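Local structure of McyG protein (Microcystis aeruginosa PCC 7806, 4R0M) at residues N60-K65 with L87-L92; T101-P104 with E109-A112; W120-N125 with G400-N405; H197-M202 with A229-G234; F470-Q475 with D542-L547. The protein binds phenylalanyl-adenylate through its adenylation domain and probably activates the starter acid for transfer to the adjoining carrier domain in microcystin synthesis. All coordinates share one frame; numbering follows the deposited sequence.

Contact 1: residues N60-K65 with L87-L92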
# COMPACT_ATOMS: atom_id res chain seq x y z
N ASN A 60 -16.35 -18.89 16.20
CA ASN A 60 -17.19 -20.06 16.45
C ASN A 60 -17.88 -20.53 15.17
O ASN A 60 -17.99 -21.73 14.92
CB ASN A 60 -18.21 -19.77 17.54
CG ASN A 60 -19.03 -20.99 17.92
OD1 ASN A 60 -18.49 -22.04 18.28
ND2 ASN A 60 -20.35 -20.86 17.83
N GLY A 61 -18.35 -19.57 14.37
CA GLY A 61 -18.90 -19.85 13.05
C GLY A 61 -17.90 -20.55 12.15
O GLY A 61 -18.25 -21.49 11.43
N LEU A 62 -16.65 -20.08 12.19
CA LEU A 62 -15.57 -20.70 11.42
C LEU A 62 -15.32 -22.14 11.85
O LEU A 62 -15.25 -23.04 11.01
CB LEU A 62 -14.28 -19.87 11.52
CG LEU A 62 -14.23 -18.53 10.77
CD1 LEU A 62 -13.10 -17.66 11.30
CD2 LEU A 62 -14.09 -18.74 9.27
N GLU A 63 -15.21 -22.35 13.17
CA GLU A 63 -15.02 -23.68 13.74
C GLU A 63 -16.15 -24.65 13.36
O GLU A 63 -15.89 -25.81 13.03
CB GLU A 63 -14.91 -23.60 15.27
CG GLU A 63 -13.57 -23.10 15.79
CD GLU A 63 -13.49 -23.08 17.31
OE1 GLU A 63 -14.35 -22.44 17.95
OE2 GLU A 63 -12.57 -23.71 17.86
N GLN A 64 -17.39 -24.16 13.38
CA GLN A 64 -18.56 -24.97 13.03
C GLN A 64 -18.60 -25.37 11.56
O GLN A 64 -19.24 -26.36 11.21
CB GLN A 64 -19.85 -24.24 13.42
CG GLN A 64 -20.21 -24.37 14.89
CD GLN A 64 -21.52 -23.67 15.25
OE1 GLN A 64 -22.34 -23.37 14.37
NE2 GLN A 64 -21.72 -23.42 16.54
N LYS A 65 -17.91 -24.61 10.71
CA LYS A 65 -17.80 -24.94 9.29
C LYS A 65 -16.62 -25.88 9.01
O LYS A 65 -16.38 -26.26 7.87
CB LYS A 65 -17.69 -23.67 8.43
CG LYS A 65 -18.91 -22.76 8.48
CD LYS A 65 -20.10 -23.33 7.71
CE LYS A 65 -21.40 -22.71 8.19
NZ LYS A 65 -22.55 -23.05 7.31
N LEU A 87 -11.00 -10.70 10.49
CA LEU A 87 -9.55 -10.80 10.55
C LEU A 87 -9.08 -11.17 11.96
O LEU A 87 -8.24 -12.06 12.13
CB LEU A 87 -8.90 -9.48 10.11
CG LEU A 87 -7.37 -9.40 10.08
CD1 LEU A 87 -6.81 -9.98 8.79
CD2 LEU A 87 -6.91 -7.96 10.26
N TRP A 88 -9.64 -10.48 12.95
CA TRP A 88 -9.34 -10.75 14.36
C TRP A 88 -9.89 -12.06 14.83
O TRP A 88 -9.28 -12.71 15.69
CB TRP A 88 -9.82 -9.60 15.24
CG TRP A 88 -8.86 -8.44 15.23
CD1 TRP A 88 -8.99 -7.24 14.56
CD2 TRP A 88 -7.56 -8.36 15.91
NE1 TRP A 88 -7.89 -6.43 14.77
CE2 TRP A 88 -7.00 -7.05 15.58
CE3 TRP A 88 -6.83 -9.21 16.74
CZ2 TRP A 88 -5.77 -6.62 16.06
CZ3 TRP A 88 -5.59 -8.78 17.23
CH2 TRP A 88 -5.08 -7.51 16.89
N ALA A 89 -11.02 -12.48 14.27
CA ALA A 89 -11.55 -13.82 14.52
C ALA A 89 -10.51 -14.88 14.20
O ALA A 89 -10.25 -15.78 15.01
CB ALA A 89 -12.82 -14.06 13.72
N CYS A 90 -9.91 -14.76 13.01
CA CYS A 90 -8.84 -15.66 12.56
C CYS A 90 -7.62 -15.58 13.47
O CYS A 90 -7.04 -16.61 13.82
CB CYS A 90 -8.45 -15.33 11.11
SG CYS A 90 -9.76 -15.64 9.89
N PHE A 91 -7.23 -14.36 13.85
CA PHE A 91 -6.09 -14.17 14.75
C PHE A 91 -6.27 -14.92 16.08
O PHE A 91 -5.36 -15.62 16.53
CB PHE A 91 -5.83 -12.68 15.02
CG PHE A 91 -5.25 -11.93 13.85
CD1 PHE A 91 -4.54 -12.59 12.85
CD2 PHE A 91 -5.37 -10.55 13.78
CE1 PHE A 91 -4.00 -11.88 11.78
CE2 PHE A 91 -4.82 -9.83 12.72
CZ PHE A 91 -4.14 -10.50 11.72
N LEU A 92 -7.45 -14.78 16.67
CA LEU A 92 -7.76 -15.40 17.97
C LEU A 92 -7.78 -16.93 17.92
O LEU A 92 -7.39 -17.58 18.88
CB LEU A 92 -9.09 -14.88 18.51
CG LEU A 92 -9.28 -13.40 18.86
CD1 LEU A 92 -10.73 -13.15 19.25
CD2 LEU A 92 -8.35 -12.93 19.96

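Contact 2: residues T101-P104 with E109-A112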
# COMPACT_ATOMS: atom_id res chain seq x y z
N THR A 101 -7.24 -8.30 -2.44
CA THR A 101 -7.97 -7.18 -3.01
C THR A 101 -9.30 -7.64 -3.58
O THR A 101 -9.37 -8.66 -4.28
CB THR A 101 -7.14 -6.49 -4.13
OG1 THR A 101 -5.87 -6.08 -3.60
CG2 THR A 101 -7.87 -5.26 -4.68
N VAL A 102 -10.36 -6.91 -3.25
CA VAL A 102 -11.68 -7.13 -3.83
C VAL A 102 -11.65 -6.65 -5.28
O VAL A 102 -11.27 -5.51 -5.56
CB VAL A 102 -12.78 -6.41 -3.02
CG1 VAL A 102 -14.08 -6.30 -3.81
CG2 VAL A 102 -13.02 -7.13 -1.70
N ALA A 103 -12.03 -7.54 -6.20
CA ALA A 103 -12.03 -7.24 -7.63
C ALA A 103 -13.03 -6.14 -7.99
O ALA A 103 -14.07 -6.03 -7.34
CB ALA A 103 -12.32 -8.50 -8.43
N PRO A 104 -12.71 -5.31 -9.01
CA PRO A 104 -13.66 -4.31 -9.51
C PRO A 104 -14.92 -4.95 -10.09
O PRO A 104 -16.00 -4.36 -10.03
CB PRO A 104 -12.87 -3.56 -10.59
CG PRO A 104 -11.71 -4.44 -10.92
CD PRO A 104 -11.40 -5.20 -9.67
N GLU A 109 -12.61 -9.77 -17.05
CA GLU A 109 -11.20 -10.14 -16.90
C GLU A 109 -10.39 -9.03 -16.22
O GLU A 109 -10.31 -7.92 -16.74
CB GLU A 109 -10.62 -10.45 -18.29
CG GLU A 109 -9.52 -11.50 -18.33
CD GLU A 109 -9.27 -12.00 -19.75
OE1 GLU A 109 -8.25 -11.60 -20.35
OE2 GLU A 109 -10.10 -12.78 -20.27
N ASN A 110 -9.82 -9.35 -15.06
CA ASN A 110 -8.97 -8.41 -14.31
C ASN A 110 -7.95 -9.13 -13.41
O ASN A 110 -8.13 -10.30 -13.07
CB ASN A 110 -9.81 -7.42 -13.49
CG ASN A 110 -10.62 -8.08 -12.39
OD1 ASN A 110 -10.07 -8.51 -11.38
ND2 ASN A 110 -11.92 -8.17 -12.59
N SER A 111 -6.90 -8.41 -13.02
CA SER A 111 -5.79 -8.99 -12.27
C SER A 111 -6.18 -9.48 -10.88
O SER A 111 -5.59 -10.44 -10.38
CB SER A 111 -4.63 -8.00 -12.18
OG SER A 111 -5.00 -6.86 -11.43
N ALA A 112 -7.17 -8.83 -10.27
CA ALA A 112 -7.64 -9.21 -8.94
C ALA A 112 -8.37 -10.55 -8.94
O ALA A 112 -8.20 -11.35 -8.01
CB ALA A 112 -8.52 -8.11 -8.35
O HOH W 1 -7.33 -10.26 -5.41

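Contact 3: residues W120-N125 with G400-N405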
# COMPACT_ATOMS: atom_id res chain seq x y z
N TRP A 120 -5.90 -19.13 -4.43
CA TRP A 120 -6.81 -20.23 -4.09
C TRP A 120 -6.23 -21.57 -4.45
O TRP A 120 -6.35 -22.53 -3.68
CB TRP A 120 -8.16 -20.02 -4.77
CG TRP A 120 -9.21 -21.06 -4.45
CD1 TRP A 120 -10.01 -21.15 -3.32
CD2 TRP A 120 -9.64 -22.17 -5.31
NE1 TRP A 120 -10.87 -22.22 -3.40
CE2 TRP A 120 -10.70 -22.87 -4.57
CE3 TRP A 120 -9.27 -22.64 -6.56
CZ2 TRP A 120 -11.34 -23.99 -5.09
CZ3 TRP A 120 -9.92 -23.77 -7.07
CH2 TRP A 120 -10.93 -24.43 -6.35
N LYS A 121 -5.59 -21.65 -5.62
CA LYS A 121 -4.95 -22.89 -6.07
C LYS A 121 -3.67 -23.18 -5.29
O LYS A 121 -3.40 -24.34 -4.94
CB LYS A 121 -4.67 -22.83 -7.58
CG LYS A 121 -5.92 -22.93 -8.43
CD LYS A 121 -5.68 -22.55 -9.89
CE LYS A 121 -6.98 -22.56 -10.67
NZ LYS A 121 -6.77 -22.42 -12.14
N ILE A 122 -2.89 -22.14 -5.00
CA ILE A 122 -1.66 -22.28 -4.22
C ILE A 122 -1.93 -22.82 -2.81
O ILE A 122 -1.13 -23.60 -2.28
CB ILE A 122 -0.88 -20.94 -4.16
CG1 ILE A 122 -0.29 -20.61 -5.54
CG2 ILE A 122 0.24 -20.98 -3.12
CD1 ILE A 122 0.07 -19.15 -5.73
N LEU A 123 -3.06 -22.44 -2.23
CA LEU A 123 -3.40 -22.78 -0.84
C LEU A 123 -4.30 -24.02 -0.69
O LEU A 123 -4.87 -24.25 0.38
CB LEU A 123 -4.06 -21.59 -0.14
CG LEU A 123 -3.28 -20.27 0.01
CD1 LEU A 123 -4.15 -19.25 0.72
CD2 LEU A 123 -1.98 -20.48 0.76
N ASP A 124 -4.40 -24.81 -1.77
CA ASP A 124 -5.20 -26.04 -1.79
C ASP A 124 -6.68 -25.84 -1.43
O ASP A 124 -7.18 -26.43 -0.46
CB ASP A 124 -4.56 -27.14 -0.93
CG ASP A 124 -3.20 -27.59 -1.45
OD1 ASP A 124 -3.05 -27.80 -2.68
OD2 ASP A 124 -2.27 -27.75 -0.62
N ASN A 125 -7.35 -24.99 -2.20
CA ASN A 125 -8.81 -24.79 -2.10
C ASN A 125 -9.33 -24.37 -0.72
O ASN A 125 -10.18 -25.05 -0.14
CB ASN A 125 -9.57 -26.03 -2.59
CG ASN A 125 -9.16 -26.48 -3.98
OD1 ASN A 125 -8.09 -26.12 -4.49
ND2 ASN A 125 -10.01 -27.29 -4.61
N GLY A 400 10.48 -15.75 5.28
CA GLY A 400 10.35 -16.46 4.01
C GLY A 400 8.97 -16.42 3.38
O GLY A 400 7.97 -16.17 4.05
N TYR A 401 8.92 -16.68 2.07
CA TYR A 401 7.67 -16.75 1.33
C TYR A 401 7.04 -18.13 1.44
O TYR A 401 7.72 -19.11 1.74
CB TYR A 401 7.89 -16.39 -0.14
CG TYR A 401 8.38 -14.98 -0.38
CD1 TYR A 401 7.49 -13.93 -0.55
CD2 TYR A 401 9.75 -14.69 -0.43
CE1 TYR A 401 7.93 -12.63 -0.77
CE2 TYR A 401 10.21 -13.40 -0.65
CZ TYR A 401 9.30 -12.38 -0.82
OH TYR A 401 9.75 -11.10 -1.03
N TYR A 402 5.73 -18.20 1.18
CA TYR A 402 4.99 -19.46 1.26
C TYR A 402 5.27 -20.36 0.06
O TYR A 402 5.12 -19.95 -1.09
CB TYR A 402 3.49 -19.17 1.37
CG TYR A 402 2.64 -20.41 1.54
CD1 TYR A 402 2.49 -21.01 2.79
CD2 TYR A 402 1.97 -20.98 0.46
CE1 TYR A 402 1.72 -22.14 2.96
CE2 TYR A 402 1.19 -22.12 0.62
CZ TYR A 402 1.07 -22.69 1.87
OH TYR A 402 0.30 -23.82 2.04
N ASN A 403 5.69 -21.60 0.36
CA ASN A 403 5.94 -22.64 -0.65
C ASN A 403 6.73 -22.18 -1.87
O ASN A 403 6.31 -22.38 -3.02
CB ASN A 403 4.62 -23.31 -1.08
CG ASN A 403 4.07 -24.26 -0.03
OD1 ASN A 403 4.64 -24.42 1.05
ND2 ASN A 403 2.95 -24.89 -0.34
N ASN A 404 7.88 -21.55 -1.63
CA ASN A 404 8.70 -20.99 -2.70
C ASN A 404 10.18 -20.95 -2.33
O ASN A 404 10.75 -19.88 -2.09
CB ASN A 404 8.19 -19.59 -3.06
CG ASN A 404 8.40 -19.25 -4.52
OD1 ASN A 404 9.32 -19.75 -5.17
ND2 ASN A 404 7.53 -18.39 -5.05
N ASN A 405 10.80 -22.13 -2.27
CA ASN A 405 12.21 -22.28 -1.91
C ASN A 405 13.16 -21.59 -2.89
O ASN A 405 14.18 -21.03 -2.49
CB ASN A 405 12.59 -23.77 -1.79
CG ASN A 405 11.75 -24.50 -0.76
OD1 ASN A 405 11.58 -24.04 0.37
ND2 ASN A 405 11.23 -25.66 -1.14

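Contact 4: residues H197-M202 with A229-G234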
# COMPACT_ATOMS: atom_id res chain seq x y z
N HIS A 197 5.34 -12.26 16.09
CA HIS A 197 6.58 -11.60 16.47
C HIS A 197 7.05 -10.61 15.44
O HIS A 197 7.57 -9.56 15.80
CB HIS A 197 7.67 -12.63 16.77
CG HIS A 197 8.89 -12.04 17.44
ND1 HIS A 197 8.85 -11.53 18.69
CD2 HIS A 197 10.20 -11.91 17.00
CE1 HIS A 197 10.08 -11.09 19.03
NE2 HIS A 197 10.90 -11.32 18.00
N ASN A 198 6.86 -10.93 14.16
CA ASN A 198 7.13 -9.99 13.06
C ASN A 198 6.33 -8.70 13.24
O ASN A 198 6.89 -7.61 13.27
CB ASN A 198 6.78 -10.60 11.69
CG ASN A 198 7.80 -11.62 11.21
OD1 ASN A 198 7.44 -12.59 10.53
ND2 ASN A 198 9.07 -11.41 11.54
N ILE A 199 5.01 -8.85 13.37
CA ILE A 199 4.08 -7.73 13.43
C ILE A 199 4.30 -6.87 14.69
O ILE A 199 4.42 -5.65 14.60
CB ILE A 199 2.61 -8.23 13.35
CG1 ILE A 199 2.36 -8.89 11.98
CG2 ILE A 199 1.63 -7.08 13.58
CD1 ILE A 199 1.19 -9.85 11.96
N LEU A 200 4.37 -7.53 15.84
CA LEU A 200 4.49 -6.83 17.12
C LEU A 200 5.87 -6.22 17.36
O LEU A 200 6.01 -5.29 18.15
CB LEU A 200 4.05 -7.72 18.29
CG LEU A 200 2.57 -8.12 18.19
CD1 LEU A 200 2.20 -9.11 19.29
CD2 LEU A 200 1.66 -6.91 18.22
N SER A 201 6.87 -6.73 16.65
CA SER A 201 8.20 -6.13 16.65
C SER A 201 8.25 -4.85 15.82
O SER A 201 9.06 -3.95 16.09
CB SER A 201 9.24 -7.14 16.16
OG SER A 201 9.35 -8.24 17.05
N MSE A 202 7.39 -4.70 14.83
CA MSE A 202 7.26 -3.48 14.09
C MSE A 202 6.52 -2.52 14.94
O MSE A 202 6.93 -1.38 15.05
CB MSE A 202 6.55 -3.77 12.76
CG MSE A 202 6.24 -2.55 11.91
SE MSE A 202 4.68 -1.54 12.44
CE MSE A 202 4.90 0.07 11.47
N ALA A 229 -2.69 -0.85 6.16
CA ALA A 229 -3.99 -0.72 6.81
C ALA A 229 -4.19 -1.77 7.90
O ALA A 229 -4.82 -1.49 8.92
CB ALA A 229 -5.10 -0.81 5.77
N ILE A 230 -3.64 -2.97 7.69
CA ILE A 230 -3.76 -4.06 8.66
C ILE A 230 -2.88 -3.81 9.89
O ILE A 230 -3.32 -4.00 11.02
CB ILE A 230 -3.37 -5.42 8.03
CG1 ILE A 230 -4.36 -5.79 6.93
CG2 ILE A 230 -3.32 -6.51 9.09
CD1 ILE A 230 -3.87 -6.86 5.99
N VAL A 231 -1.65 -3.38 9.64
CA VAL A 231 -0.64 -3.32 10.69
C VAL A 231 -0.47 -1.92 11.26
O VAL A 231 -0.85 -1.67 12.41
CB VAL A 231 0.70 -3.92 10.21
CG1 VAL A 231 1.66 -4.07 11.37
CG2 VAL A 231 0.49 -5.27 9.56
N PHE A 232 0.08 -1.00 10.46
CA PHE A 232 0.39 0.36 10.92
C PHE A 232 -0.83 1.14 11.43
O PHE A 232 -0.73 1.86 12.42
CB PHE A 232 1.13 1.15 9.82
CG PHE A 232 1.39 2.60 10.17
CD1 PHE A 232 2.10 2.94 11.32
CD2 PHE A 232 0.95 3.61 9.33
CE1 PHE A 232 2.34 4.27 11.64
CE2 PHE A 232 1.20 4.94 9.63
CZ PHE A 232 1.89 5.27 10.79
N LEU A 233 -1.96 0.98 10.75
CA LEU A 233 -3.17 1.70 11.13
C LEU A 233 -4.30 0.76 11.56
O LEU A 233 -5.48 1.11 11.52
CB LEU A 233 -3.63 2.64 10.01
CG LEU A 233 -2.63 3.73 9.60
CD1 LEU A 233 -3.09 4.46 8.35
CD2 LEU A 233 -2.37 4.72 10.74
N GLY A 234 -3.91 -0.44 11.98
CA GLY A 234 -4.84 -1.43 12.51
C GLY A 234 -4.31 -2.01 13.80
O GLY A 234 -4.68 -1.56 14.89

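Contact 5: residues F470-Q475 with D542-L547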
# COMPACT_ATOMS: atom_id res chain seq x y z
N PHE A 470 8.34 4.80 -18.21
CA PHE A 470 9.26 3.67 -18.24
C PHE A 470 10.02 3.60 -19.56
O PHE A 470 9.61 4.20 -20.56
CB PHE A 470 8.52 2.35 -17.98
CG PHE A 470 7.42 2.06 -18.95
CD1 PHE A 470 6.13 2.54 -18.73
CD2 PHE A 470 7.66 1.30 -20.10
CE1 PHE A 470 5.11 2.27 -19.63
CE2 PHE A 470 6.64 1.04 -21.00
CZ PHE A 470 5.36 1.52 -20.76
N ALA A 471 11.13 2.87 -19.56
CA ALA A 471 11.99 2.75 -20.73
C ALA A 471 12.08 1.32 -21.26
O ALA A 471 12.33 0.38 -20.50
CB ALA A 471 13.38 3.28 -20.42
N VAL A 472 11.87 1.16 -22.57
CA VAL A 472 12.09 -0.12 -23.25
C VAL A 472 13.24 0.01 -24.25
O VAL A 472 13.53 1.10 -24.75
CB VAL A 472 10.82 -0.66 -23.96
CG1 VAL A 472 9.60 -0.58 -23.04
CG2 VAL A 472 10.55 0.05 -25.28
N PHE A 473 13.89 -1.11 -24.54
CA PHE A 473 14.94 -1.15 -25.55
C PHE A 473 14.36 -1.56 -26.90
O PHE A 473 13.78 -2.64 -27.04
CB PHE A 473 16.07 -2.09 -25.13
CG PHE A 473 17.25 -2.08 -26.05
CD1 PHE A 473 18.13 -0.99 -26.08
CD2 PHE A 473 17.51 -3.16 -26.89
CE1 PHE A 473 19.22 -0.98 -26.93
CE2 PHE A 473 18.60 -3.16 -27.74
CZ PHE A 473 19.46 -2.07 -27.76
N ASP A 474 14.53 -0.69 -27.90
CA ASP A 474 14.07 -0.98 -29.26
C ASP A 474 15.15 -1.74 -30.01
O ASP A 474 16.25 -1.22 -30.24
CB ASP A 474 13.69 0.31 -29.99
CG ASP A 474 13.09 0.05 -31.37
OD1 ASP A 474 12.50 -1.03 -31.59
OD2 ASP A 474 13.19 0.94 -32.23
N GLN A 475 14.84 -2.98 -30.40
CA GLN A 475 15.79 -3.87 -31.07
C GLN A 475 16.08 -3.42 -32.50
O GLN A 475 17.24 -3.44 -32.93
CB GLN A 475 15.28 -5.32 -31.03
CG GLN A 475 16.24 -6.36 -31.59
CD GLN A 475 17.52 -6.51 -30.79
OE1 GLN A 475 17.60 -6.12 -29.63
NE2 GLN A 475 18.54 -7.08 -31.43
N ASP A 542 2.18 -4.81 -21.48
CA ASP A 542 1.07 -4.40 -22.34
C ASP A 542 1.54 -3.71 -23.62
O ASP A 542 1.05 -4.01 -24.71
CB ASP A 542 0.09 -3.49 -21.58
CG ASP A 542 -0.79 -4.24 -20.59
OD1 ASP A 542 -0.91 -5.49 -20.69
OD2 ASP A 542 -1.37 -3.58 -19.70
N PHE A 543 2.49 -2.78 -23.47
CA PHE A 543 3.09 -2.07 -24.60
C PHE A 543 3.83 -3.00 -25.56
O PHE A 543 3.74 -2.85 -26.78
CB PHE A 543 4.02 -0.96 -24.08
CG PHE A 543 4.86 -0.32 -25.15
CD1 PHE A 543 4.34 0.70 -25.94
CD2 PHE A 543 6.17 -0.73 -25.36
CE1 PHE A 543 5.12 1.29 -26.93
CE2 PHE A 543 6.95 -0.14 -26.35
CZ PHE A 543 6.42 0.87 -27.13
N GLU A 544 4.56 -3.96 -24.99
CA GLU A 544 5.38 -4.88 -25.78
C GLU A 544 4.59 -6.01 -26.47
O GLU A 544 5.18 -6.84 -27.15
CB GLU A 544 6.51 -5.46 -24.92
CG GLU A 544 7.56 -4.45 -24.50
CD GLU A 544 8.56 -5.00 -23.49
OE1 GLU A 544 8.20 -5.90 -22.71
OE2 GLU A 544 9.72 -4.51 -23.48
N GLN A 545 3.27 -6.02 -26.29
CA GLN A 545 2.42 -7.06 -26.88
C GLN A 545 2.16 -6.90 -28.39
O GLN A 545 2.46 -7.81 -29.15
CB GLN A 545 1.11 -7.25 -26.10
CG GLN A 545 1.24 -7.39 -24.59
CD GLN A 545 1.96 -8.64 -24.12
OE1 GLN A 545 2.99 -9.03 -24.67
NE2 GLN A 545 1.42 -9.28 -23.09
N GLY A 546 1.63 -5.76 -28.84
CA GLY A 546 1.32 -4.60 -28.02
C GLY A 546 -0.16 -4.28 -27.99
O GLY A 546 -0.82 -4.22 -29.04
N LEU A 547 -0.67 -4.06 -26.78
CA LEU A 547 -2.07 -3.76 -26.55
C LEU A 547 -2.47 -2.38 -27.09
O LEU A 547 -3.64 -2.15 -27.42
CB LEU A 547 -2.37 -3.85 -25.04
CG LEU A 547 -3.81 -3.93 -24.54
CD1 LEU A 547 -4.47 -5.23 -24.95
CD2 LEU A 547 -3.85 -3.76 -23.03

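Contact 1: residues N60-K65 with L87-L92
Leu-62, near the C-terminal end of helix 48-64, pushes one methyl against Ala-89 and Cys-90 of helix 80-93, joining these two helices of the AMP-binding region. Its CB is directed at the other helix but still stands 6.4 Å from Cys-90 SG, so the contact depends on the rest of the branch. The next atom, CG, lies beside the backbone N and anti to the carbonyl carbon (chi1 -72°), and comes to 5.5 Å from Ala-89 CB. At the fork the two methyls part. CD1 continues across the gap and lodges between two partners, 4.3 Å from Ala-89 CB and 4.2 Å from Cys-90 SG; CD2 turns aside and remains 5.4 Å from Cys-90 SG. Ala-89 presents its CB to the leucine, whereas Cys-90 starts off to the side; its SG lies beside the backbone N, which brings it to the leucine methyl.

The backbones stay well separated, with Leu-62 CA 8.5 Å from Cys-90 CA. One turn back on helix 48-64, Ile-58 also touches Ala-89, while Leu-92 packs on Ala-55 and Leu-59, so the interface runs on along both helices. The pairing is wholly apolar: a methyl against a methyl and a thiol sulfur, all three residues buried, with no hydrogen bond between the segments. Its strength therefore probably comes from dispersion and water exclusion, with little directional restraint on the leucine tip.

Contact 2: residues T101-P104 with E109-A112
Ala-103 and Ala-112 form the close side of this contact, in the connection from strand 96-99, an edge strand of the four-stranded parallel sheet, to helix 111-122. Their CB atoms lie 3.8 Å apart, and the methyl of Ala-112 also comes to 3.7 Å from Ala-103 CA. Beside them Asn-110 lays its amide against the loop, OD1 at 3.7 Å from Ala-103 CB and CG at 4.0 Å from Pro-104 CD. The proline ring covers the amide on one side and is exposed on the other. With chi1 at 65°, CG sits between the backbone N and the carbonyl carbon, folding the amide back over the start of helix 111-122. There it is the N-cap: OD1 accepts from Val-113 N, while ND2 donates to Ser-105 O.

The other side is looser and wet. A water spans the gap, giving one hydrogen bond to Thr-101 O (2.8 Å) and one to Ala-112 O (3.0 Å).

Replaced by a leucine, Asn-110 would probably leave Val-113 N without its cap and Ser-105 O without its amide donor, freeing the loop to shift against the helix start. Small methyls thus set the spacing, while one amide caps the helix with its oxygen and holds the preceding loop with its nitrogen.

Contact 3: residues W120-N125 with G400-N405
Tyr-402 brings the CD2-CE2 edge of its ring to Leu-123 and Ile-122, where helix 111-122 runs out. Leu-123 CD2 comes in obliquely and lies 3.6 Å from Tyr-402 CE2, and the same methyl reaches Tyr-402 CZ at 3.9 Å. Ile-122 uses CG2, which sits at the ring edge near its plane, 4.0 Å from Tyr-402 CD2. The carbonyl oxygen of Ile-122 also lies in the ring plane at the edge, 4.0 Å from Tyr-402 CE2. The ring stretches across to the helix because its CG is anti to the backbone N (chi1 -176°). Over one face, toward the rim, the amide carbon CG of Asn-403 stands 3.6 Å above the plane, so the ring is held between its own loop and the helix end. Lys-72 of strand 72-76 touches both Leu-123 and Tyr-402.

Put in place of Tyr-402, an alanine would take away the whole ring and is likely to leave a gap beside Leu-123 CD2 and Ile-122 CG2, loosening the loop from the helix.

The helix closes in a Schellman motif: Asp-124, with positive phi, is the C-prime residue, and Asn-125 N bonds to Trp-120 O at 3.0 Å. In the partner segment Asn-404 is the N-cap of helix 405-411, its OD1 bonding weakly to Leu-407 N. Tyr-402 pairs through its backbone with Gly-191, and Ile-122 touches Met-188. Residues 400-402 fit the end of the A6 core motif of adenylation domains, and Met-188 and Gly-191 lie in a sequence that fits the glycine-rich A3 motif, so the helix terminus probably packs where these two elements meet.

Contact 4: residues H197-M202 with A229-G234
Two helices of the adenylation domain pack here through buried side chains beside the adenylate pocket, helix 196-210 meeting helix 227-240 through Ile-199 and Met-202 on one side and Val-231 and Phe-232 on the other. The short axes approach to 10.3 Å and run broadly the same way, with a signed crossing angle of -33°. Val-231 fills the middle. Its CG1 is anti to the backbone N (chi1 -170°) and so projects across to the facing helix, where it meets Ile-199 CG2 at 3.7 Å and the selenium of Met-202, modelled as selenomethionine, at 4.1 Å. Ile-199 answers with its short branch, CG2. The contact is therefore methyl to methyl, flanked by the longer Met-202 chain.

Met-202 goes further than the others. Its chain bends at chi2 (-80°) and carries SE past the valine, so that CE reaches Phe-232 CD1 at 4.0 Å, approaching the phenyl obliquely. The phenyl itself lies about 4 Å from the bound phenylalanyl-adenylate, so the methionine tip stands in the second shell behind a pocket-lining ring. No hydrogen bond joins the two segments; the contacts across the pair are all apolar, and a wider pi-type turn at 229-234 marks the second helix.

Strand 341-345 borders this packing, Ser-341 and Trp-345 touching Met-202, and the Trp-345 ring also meets Phe-232. On helix 227-240, Leu-233 rests on strands 217-220 and 270-273 of the central mixed sheet.

Contact 5: residues F470-Q475 with D542-L547
Phe-470 and Val-472, on the edge strand 468-474, meet Phe-543 and Glu-544 of helix 536-545, a helix-on-sheet packing in the small C-terminal alpha/beta subdomain that characterises ANL enzymes. The helix comes shortly after a sequence that fits the A10 core motif of adenylation domains. Alternate residues of the strand turn one way, so that Phe-470 and Val-472 both face the helix.

The apolar contacts carry most of the interface. Val-472 CG2 lies 3.8 Å from Phe-543 CE2, approaching the ring obliquely, and Val-472 CG1 is 4.1 Å from Phe-543 CD2, so the two methyls follow the CD2-CE2 bond, both on the same side of the ring plane. Phe-543 extends toward the strand because its CG is anti to the backbone N (chi1 170°). Phe-470 joins more distantly: its CZ is 4.4 Å from Phe-543 CB, which lies near the plane of the Phe-470 ring, at its edge. The two phenylalanines thus meet ring edge to methylene, not ring to ring. Tyr-517 of strand 517-520 meets the Phe-543 ring as well.

The strand is secured by backbone hydrogen bonds from its neighbour, Phe-470 with Ile-483 and Val-472 with Leu-481. At the helix end, Leu-547 N bonds to Asp-542 O at 2.7 Å, closing the chain around the cis peptide that precedes Gly-546.

Polar atoms touch the packing at its exposed border. Glu-544 runs out extended past Val-472, the two side chains lying alongside in opposite directions, until one carboxylate oxygen, OE2, rests 4.0 Å from Val-472 CG1.

How the contacts relate
Along the chain contacts 1 and 2 close in turn, contact 3 then opens, contact 4 lies nested within the long loop it closes, and contact 5 comes last. The first four all belong to the AMP-binding region. Contacts 1 and 4 have centres about 20 Å apart and touch through Leu-87 CD2 and Ile-230 CG2, 4.0 Å apart, which links helix 80-93 to helix 227-240 beside the ligand. Contacts 2 and 3 sit toward the two ends of helix 111-122, centres about 20 Å apart. Contact 5 belongs to the C-terminal subdomain, its centre about 46 Å from that of contact 1 and about 24 Å from that of contact 2, consistent with a separately packed unit next to the main body.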